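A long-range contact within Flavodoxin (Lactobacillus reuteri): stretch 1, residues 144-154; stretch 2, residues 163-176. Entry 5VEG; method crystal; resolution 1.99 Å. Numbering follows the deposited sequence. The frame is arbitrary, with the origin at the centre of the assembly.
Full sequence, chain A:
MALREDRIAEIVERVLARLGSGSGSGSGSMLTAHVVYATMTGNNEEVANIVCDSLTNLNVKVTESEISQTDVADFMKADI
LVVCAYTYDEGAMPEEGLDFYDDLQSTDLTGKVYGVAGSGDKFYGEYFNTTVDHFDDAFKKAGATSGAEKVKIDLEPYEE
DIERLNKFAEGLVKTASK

Stretch 1 144-154: ATSGAEKVKID
Stretch 2, residues 163-176: ERLNKFAEGLVKTA

Residues 163-176 form one continuous helix that packs against residues 144-154, which include strand at 145-146 and at 151-154; the latter strand runs nearly antiparallel to the helix: the axes cross at -163° and approach to 9.5 Å. No hydrogen bond joins the two stretches; 467 Å² of buried surface and close packing hold them together. The register falls from Gly147 beside Leu172 (CA to CA 4.3 Å), through Ala148 beside Gly171 (5.1 Å between CA atoms), to Val151 beside Leu165 (7.1 Å between CA atoms), so the backbones spread apart as side chains fill the gap.

Ala144 lies out of reach. Thr145, extended (phi/psi -103/124) and in rotamer m, points toward the helix and sets its CG2 4.2 Å from CG2 of Thr175, a methyl contact at the exposed margin. Ser146 (-65/126, chi1 t) turns its side chain away. At Gly147 (-97/-7) the chain comes closest to the helix: its O lies 2.9 Å from Gly171 C and 3.2 Å from Thr175 OG1. Glycine suits both sides here. A CB on Gly147 would stand 3.0 Å from Leu172 CD2, and one on Gly171 would clash with Gly147 O at 2.8 Å. Thr175, rotamer m, gives its hydroxyl to its own helix, OG1 donating to Gly171 O at 2.7 Å.

Ala148 (-170/151) points its small side chain toward the helix, where CB lies 3.5 Å from Phe168 O, 3.7 Å from Phe168 CD1 and 4.2 Å from Leu172 CD2; a methyl fits this narrow space. The CA-to-CB bond of Leu172 (m, t) points sideways to stretch 1, and the end of the side chain comes nearer. Glu149 (-59/135; chi1 and chi2 t) directs CA-to-CB away, while its backbone O meets the edge of the Phe168 ring, 3.6 Å from CD1. Phe168 holds that ring with chi1 t and chi2 78°. Lys150 (-58/147, chi1 p) also points away, and its NZ is hydrogen-bonded elsewhere in the structure.

Val151 (-116/123, chi1 t) is buried and points toward the helix. CG1 lies 3.8 Å from Leu165 CD2, while CG2 lies 3.7 Å from Phe168 CD1 and also stays within 4.5 Å of Leu165 CD2. Lys152 (-115/113, chi1 m) is out of reach, in keeping with the alternation of side chains along a strand. Ile153 (-108/142; m, t) points toward the helix again, extending CD1 to 3.8 Å from CD1 of Leu165 (m, t), whose branched end thus serves both strand residues. Asp154 (-94/107, chi1 t) lies beyond the contact.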

ATOM      1  N   ALA A 144     -13.098  -3.901  -0.946  1.00 34.19           N
ATOM      2  CA  ALA A 144     -12.037  -4.854  -0.642  1.00 31.59           C
ATOM      3  C   ALA A 144     -12.001  -5.147   0.851  1.00 32.18           C
ATOM      4  O   ALA A 144     -12.531  -4.399   1.676  1.00 34.97           O
ATOM      5  CB  ALA A 144     -10.671  -4.333  -1.099  1.00 27.45           C
ATOM      6  N   THR A 145     -11.362  -6.263   1.189  1.00 32.58           N
ATOM      7  CA  THR A 145     -11.264  -6.754   2.558  1.00 28.26           C
ATOM      8  C   THR A 145      -9.874  -6.437   3.091  1.00 27.64           C
ATOM      9  O   THR A 145      -8.875  -6.833   2.487  1.00 32.36           O
ATOM     10  CB  THR A 145     -11.512  -8.262   2.599  1.00 33.81           C
ATOM     11  OG1 THR A 145     -12.851  -8.528   2.163  1.00 36.60           O
ATOM     12  CG2 THR A 145     -11.298  -8.814   3.995  1.00 29.93           C
ATOM     13  N   SER A 146      -9.808  -5.727   4.210  1.00 32.70           N
ATOM     14  CA  SER A 146      -8.512  -5.436   4.806  1.00 27.83           C
ATOM     15  C   SER A 146      -7.861  -6.733   5.266  1.00 31.68           C
ATOM     16  O   SER A 146      -8.465  -7.523   5.997  1.00 30.46           O
ATOM     17  CB  SER A 146      -8.669  -4.463   5.978  1.00 34.08           C
ATOM     18  OG  SER A 146      -7.433  -4.296   6.657  1.00 32.53           O
ATOM     19  N   GLY A 147      -6.635  -6.959   4.814  1.00 25.10           N
ATOM     20  CA  GLY A 147      -5.893  -8.133   5.218  1.00 28.16           C
ATOM     21  C   GLY A 147      -4.920  -7.873   6.355  1.00 30.86           C
ATOM     22  O   GLY A 147      -4.338  -8.819   6.889  1.00 31.51           O
ATOM     23  N   ALA A 148      -4.746  -6.613   6.749  1.00 27.97           N
ATOM     24  CA  ALA A 148      -3.782  -6.283   7.802  1.00 34.79           C
ATOM     25  C   ALA A 148      -3.952  -4.829   8.231  1.00 26.31           C
ATOM     26  O   ALA A 148      -4.375  -3.981   7.444  1.00 26.87           O
ATOM     27  CB  ALA A 148      -2.337  -6.522   7.343  1.00 29.50           C
ATOM     28  N   GLU A 149      -3.631  -4.561   9.495  1.00 20.16           N
ATOM     29  CA  GLU A 149      -3.650  -3.192   9.998  1.00 31.09           C
ATOM     30  C   GLU A 149      -2.687  -2.327   9.197  1.00 26.07           C
ATOM     31  O   GLU A 149      -1.551  -2.738   8.937  1.00 27.05           O
ATOM     32  CB  GLU A 149      -3.264  -3.180  11.478  1.00 26.15           C
ATOM     33  CG  GLU A 149      -3.048  -1.809  12.082  1.00 29.19           C
ATOM     34  CD  GLU A 149      -2.604  -1.892  13.525  1.00 37.31           C
ATOM     35  OE1 GLU A 149      -1.657  -1.153  13.905  1.00 33.22           O
ATOM     36  OE2 GLU A 149      -3.207  -2.709  14.270  1.00 32.83           O
ATOM     37  N   LYS A 150      -3.139  -1.127   8.821  1.00 23.12           N
ATOM     38  CA  LYS A 150      -2.310  -0.217   8.043  1.00 24.75           C
ATOM     39  C   LYS A 150      -1.016   0.095   8.791  1.00 29.54           C
ATOM     40  O   LYS A 150      -0.979   0.127  10.027  1.00 29.60           O
ATOM     41  CB  LYS A 150      -3.082   1.074   7.723  1.00 24.31           C
ATOM     42  CG  LYS A 150      -3.395   1.945   8.920  1.00 28.13           C
ATOM     43  CD  LYS A 150      -4.289   3.120   8.548  1.00 33.62           C
ATOM     44  CE  LYS A 150      -5.760   2.818   8.792  1.00 30.88           C
ATOM     45  NZ  LYS A 150      -6.509   4.097   8.868  1.00 41.47           N
ATOM     46  N   VAL A 151       0.066   0.308   8.037  1.00 25.47           N
ATOM     47  CA  VAL A 151       1.386   0.501   8.636  1.00 25.32           C
ATOM     48  C   VAL A 151       1.880   1.910   8.315  1.00 25.86           C
ATOM     49  O   VAL A 151       2.024   2.282   7.144  1.00 25.67           O
ATOM     50  CB  VAL A 151       2.394  -0.563   8.179  1.00 30.50           C
ATOM     51  CG1 VAL A 151       3.762  -0.272   8.760  1.00 28.25           C
ATOM     52  CG2 VAL A 151       1.933  -1.946   8.628  1.00 29.45           C
ATOM     53  N   LYS A 152       2.182   2.673   9.360  1.00 27.95           N
ATOM     54  CA  LYS A 152       2.601   4.066   9.254  1.00 25.73           C
ATOM     55  C   LYS A 152       4.035   4.171   9.753  1.00 29.77           C
ATOM     56  O   LYS A 152       4.304   3.969  10.941  1.00 27.44           O
ATOM     57  CB  LYS A 152       1.673   4.975  10.054  1.00 27.01           C
ATOM     58  CG  LYS A 152       0.305   5.181   9.418  1.00 31.12           C
ATOM     59  CD  LYS A 152      -0.413   6.315  10.141  1.00 35.86           C
ATOM     60  CE  LYS A 152      -1.637   6.795   9.389  1.00 37.89           C
ATOM     61  NZ  LYS A 152      -2.127   8.089   9.959  1.00 32.73           N
ATOM     62  N   ILE A 153       4.946   4.488   8.851  1.00 28.68           N
ATOM     63  CA  ILE A 153       6.371   4.489   9.145  1.00 29.04           C
ATOM     64  C   ILE A 153       6.863   5.929   9.206  1.00 28.03           C
ATOM     65  O   ILE A 153       6.412   6.789   8.435  1.00 25.29           O
ATOM     66  CB  ILE A 153       7.128   3.665   8.088  1.00 28.80           C
ATOM     67  CG1 ILE A 153       6.848   2.176   8.324  1.00 30.28           C
ATOM     68  CG2 ILE A 153       8.633   3.957   8.119  1.00 30.57           C
ATOM     69  CD1 ILE A 153       6.941   1.329   7.073  1.00 35.27           C
ATOM     70  N   ASP A 154       7.781   6.192  10.133  1.00 26.03           N
ATOM     71  CA  ASP A 154       8.418   7.504  10.242  1.00 25.75           C
ATOM     72  C   ASP A 154       9.719   7.487   9.441  1.00 27.95           C
ATOM     73  O   ASP A 154      10.701   6.857   9.850  1.00 38.02           O
ATOM     74  CB  ASP A 154       8.660   7.858  11.709  1.00 25.50           C
ATOM     75  CG  ASP A 154       9.253   9.253  11.889  1.00 34.55           C
ATOM     76  OD1 ASP A 154       8.670  10.242  11.405  1.00 31.58           O
ATOM     77  OD2 ASP A 154      10.311   9.365  12.527  1.00 36.02           O
ATOM     78  N   GLU A 163       9.975  -5.501  10.775  1.00 41.68           N
ATOM     79  CA  GLU A 163       9.182  -6.555  11.390  1.00 37.25           C
ATOM     80  C   GLU A 163       7.694  -6.268  11.228  1.00 33.14           C
ATOM     81  O   GLU A 163       6.917  -7.171  10.921  1.00 32.49           O
ATOM     82  CB  GLU A 163       9.558  -6.724  12.864  1.00 44.87           C
ATOM     83  CG  GLU A 163      10.797  -7.604  13.051  1.00 55.73           C
ATOM     84  CD  GLU A 163      11.516  -7.411  14.387  1.00 70.55           C
ATOM     85  OE1 GLU A 163      10.944  -6.789  15.310  1.00 73.43           O
ATOM     86  OE2 GLU A 163      12.667  -7.885  14.515  1.00 74.53           O
ATOM     87  N   ARG A 164       7.280  -5.007  11.392  1.00 33.72           N
ATOM     88  CA  ARG A 164       5.872  -4.655  11.203  1.00 33.41           C
ATOM     89  C   ARG A 164       5.414  -4.906   9.768  1.00 29.05           C
ATOM     90  O   ARG A 164       4.294  -5.376   9.547  1.00 31.27           O
ATOM     91  CB  ARG A 164       5.630  -3.197  11.593  1.00 35.30           C
ATOM     92  CG  ARG A 164       5.874  -2.938  13.065  1.00 36.48           C
ATOM     93  CD  ARG A 164       4.962  -1.877  13.613  1.00 44.74           C
ATOM     94  NE  ARG A 164       5.062  -1.760  15.071  1.00 47.30           N
ATOM     95  CZ  ARG A 164       4.241  -2.345  15.943  1.00 46.74           C
ATOM     96  NH1 ARG A 164       3.225  -3.095  15.520  1.00 37.77           N
ATOM     97  NH2 ARG A 164       4.421  -2.159  17.254  1.00 35.53           N
ATOM     98  N   LEU A 165       6.262  -4.601   8.779  1.00 31.09           N
ATOM     99  CA  LEU A 165       5.903  -4.879   7.390  1.00 31.30           C
ATOM    100  C   LEU A 165       5.873  -6.377   7.089  1.00 35.02           C
ATOM    101  O   LEU A 165       5.173  -6.803   6.166  1.00 32.31           O
ATOM    102  CB  LEU A 165       6.865  -4.165   6.441  1.00 25.31           C
ATOM    103  CG  LEU A 165       6.741  -2.629   6.419  1.00 28.86           C
ATOM    104  CD1 LEU A 165       7.885  -2.019   5.617  1.00 26.39           C
ATOM    105  CD2 LEU A 165       5.388  -2.167   5.870  1.00 29.38           C
ATOM    106  N   ASN A 166       6.597  -7.186   7.856  1.00 34.39           N
ATOM    107  CA  ASN A 166       6.496  -8.632   7.685  1.00 33.13           C
ATOM    108  C   ASN A 166       5.182  -9.165   8.232  1.00 32.82           C
ATOM    109  O   ASN A 166       4.542 -10.012   7.599  1.00 36.26           O
ATOM    110  CB  ASN A 166       7.673  -9.324   8.368  1.00 33.04           C
ATOM    111  CG  ASN A 166       8.811  -9.574   7.426  1.00 51.43           C
ATOM    112  OD1 ASN A 166       9.723  -8.752   7.303  1.00 58.11           O
ATOM    113  ND2 ASN A 166       8.767 -10.713   6.735  1.00 54.49           N
ATOM    114  N   LYS A 167       4.771  -8.714   9.420  1.00 33.05           N
ATOM    115  CA  LYS A 167       3.459  -9.109   9.926  1.00 36.05           C
ATOM    116  C   LYS A 167       2.349  -8.632   8.997  1.00 33.30           C
ATOM    117  O   LYS A 167       1.379  -9.360   8.748  1.00 33.51           O
ATOM    118  CB  LYS A 167       3.257  -8.568  11.343  1.00 30.03           C
ATOM    119  CG  LYS A 167       4.196  -9.218  12.365  1.00 44.41           C
ATOM    120  CD  LYS A 167       4.243  -8.467  13.700  1.00 59.39           C
ATOM    121  CE  LYS A 167       4.927  -9.307  14.789  1.00 60.78           C
ATOM    122  NZ  LYS A 167       5.145  -8.556  16.058  1.00 65.75           N
ATOM    123  N   PHE A 168       2.466  -7.394   8.504  1.00 29.63           N
ATOM    124  CA  PHE A 168       1.594  -6.876   7.455  1.00 29.49           C
ATOM    125  C   PHE A 168       1.451  -7.884   6.314  1.00 28.48           C
ATOM    126  O   PHE A 168       0.340  -8.321   5.998  1.00 30.31           O
ATOM    127  CB  PHE A 168       2.179  -5.543   6.982  1.00 28.57           C
ATOM    128  CG  PHE A 168       1.423  -4.853   5.875  1.00 28.06           C
ATOM    129  CD1 PHE A 168       0.251  -4.149   6.138  1.00 23.94           C
ATOM    130  CD2 PHE A 168       1.954  -4.813   4.596  1.00 29.47           C
ATOM    131  CE1 PHE A 168      -0.408  -3.475   5.133  1.00 24.85           C
ATOM    132  CE2 PHE A 168       1.302  -4.132   3.566  1.00 31.11           C
ATOM    133  CZ  PHE A 168       0.124  -3.454   3.834  1.00 27.08           C
ATOM    134  N   ALA A 169       2.577  -8.313   5.728  1.00 28.20           N
ATOM    135  CA  ALA A 169       2.536  -9.281   4.629  1.00 32.73           C
ATOM    136  C   ALA A 169       1.922 -10.612   5.056  1.00 34.29           C
ATOM    137  O   ALA A 169       1.137 -11.207   4.307  1.00 34.76           O
ATOM    138  CB  ALA A 169       3.940  -9.512   4.078  1.00 33.63           C
ATOM    139  N   GLU A 170       2.298 -11.115   6.241  1.00 32.83           N
ATOM    140  CA  GLU A 170       1.716 -12.356   6.741  1.00 33.01           C
ATOM    141  C   GLU A 170       0.204 -12.238   6.874  1.00 34.50           C
ATOM    142  O   GLU A 170      -0.533 -13.175   6.542  1.00 40.04           O
ATOM    143  CB  GLU A 170       2.337 -12.721   8.094  1.00 42.19           C
ATOM    144  CG  GLU A 170       3.833 -13.017   8.058  1.00 48.57           C
ATOM    145  CD  GLU A 170       4.430 -13.132   9.453  1.00 56.79           C
ATOM    146  OE1 GLU A 170       5.625 -12.800   9.632  1.00 53.81           O
ATOM    147  OE2 GLU A 170       3.690 -13.546  10.373  1.00 55.34           O
ATOM    148  N   GLY A 171      -0.274 -11.088   7.361  1.00 35.18           N
ATOM    149  CA  GLY A 171      -1.706 -10.876   7.485  1.00 27.83           C
ATOM    150  C   GLY A 171      -2.426 -10.927   6.148  1.00 31.05           C
ATOM    151  O   GLY A 171      -3.502 -11.521   6.034  1.00 36.68           O
ATOM    152  N   LEU A 172      -1.849 -10.296   5.123  1.00 28.07           N
ATOM    153  CA  LEU A 172      -2.473 -10.293   3.805  1.00 27.72           C
ATOM    154  C   LEU A 172      -2.594 -11.714   3.266  1.00 33.86           C
ATOM    155  O   LEU A 172      -3.653 -12.115   2.774  1.00 31.86           O
ATOM    156  CB  LEU A 172      -1.668  -9.426   2.834  1.00 27.64           C
ATOM    157  CG  LEU A 172      -1.375  -7.959   3.196  1.00 31.77           C
ATOM    158  CD1 LEU A 172      -0.367  -7.368   2.219  1.00 24.40           C
ATOM    159  CD2 LEU A 172      -2.660  -7.141   3.223  1.00 27.72           C
ATOM    160  N   VAL A 173      -1.511 -12.489   3.368  1.00 36.77           N
ATOM    161  CA  VAL A 173      -1.503 -13.853   2.842  1.00 36.17           C
ATOM    162  C   VAL A 173      -2.534 -14.707   3.567  1.00 39.12           C
ATOM    163  O   VAL A 173      -3.370 -15.367   2.940  1.00 39.28           O
ATOM    164  CB  VAL A 173      -0.093 -14.461   2.948  1.00 33.85           C
ATOM    165  CG1 VAL A 173      -0.097 -15.917   2.462  1.00 43.35           C
ATOM    166  CG2 VAL A 173       0.886 -13.653   2.138  1.00 31.06           C
ATOM    167  N   LYS A 174      -2.506 -14.702   4.900  1.00 35.45           N
ATOM    168  CA  LYS A 174      -3.479 -15.512   5.625  1.00 39.97           C
ATOM    169  C   LYS A 174      -4.907 -15.087   5.293  1.00 47.65           C
ATOM    170  O   LYS A 174      -5.778 -15.937   5.057  1.00 40.75           O
ATOM    171  CB  LYS A 174      -3.214 -15.449   7.129  1.00 40.62           C
ATOM    172  CG  LYS A 174      -2.020 -16.317   7.594  1.00 47.93           C
ATOM    173  CD  LYS A 174      -1.615 -17.405   6.566  1.00 59.60           C
ATOM    174  CE  LYS A 174      -2.400 -18.717   6.707  1.00 57.45           C
ATOM    175  NZ  LYS A 174      -2.373 -19.511   5.436  1.00 59.08           N
ATOM    176  N   THR A 175      -5.153 -13.773   5.207  1.00 34.64           N
ATOM    177  CA  THR A 175      -6.485 -13.292   4.853  1.00 36.88           C
ATOM    178  C   THR A 175      -6.880 -13.745   3.453  1.00 38.43           C
ATOM    179  O   THR A 175      -8.015 -14.183   3.232  1.00 39.76           O
ATOM    180  CB  THR A 175      -6.533 -11.760   4.963  1.00 33.65           C
ATOM    181  OG1 THR A 175      -6.214 -11.371   6.300  1.00 32.07           O
ATOM    182  CG2 THR A 175      -7.908 -11.219   4.633  1.00 35.44           C
ATOM    183  N   ALA A 176      -5.955 -13.652   2.491  1.00 33.92           N
ATOM    184  CA  ALA A 176      -6.273 -14.021   1.117  1.00 39.60           C
ATOM    185  C   ALA A 176      -6.327 -15.525   0.907  1.00 45.67           C
ATOM    186  O   ALA A 176      -6.975 -15.977  -0.038  1.00 45.81           O
ATOM    187  CB  ALA A 176      -5.256 -13.417   0.151  1.00 32.45           C
TER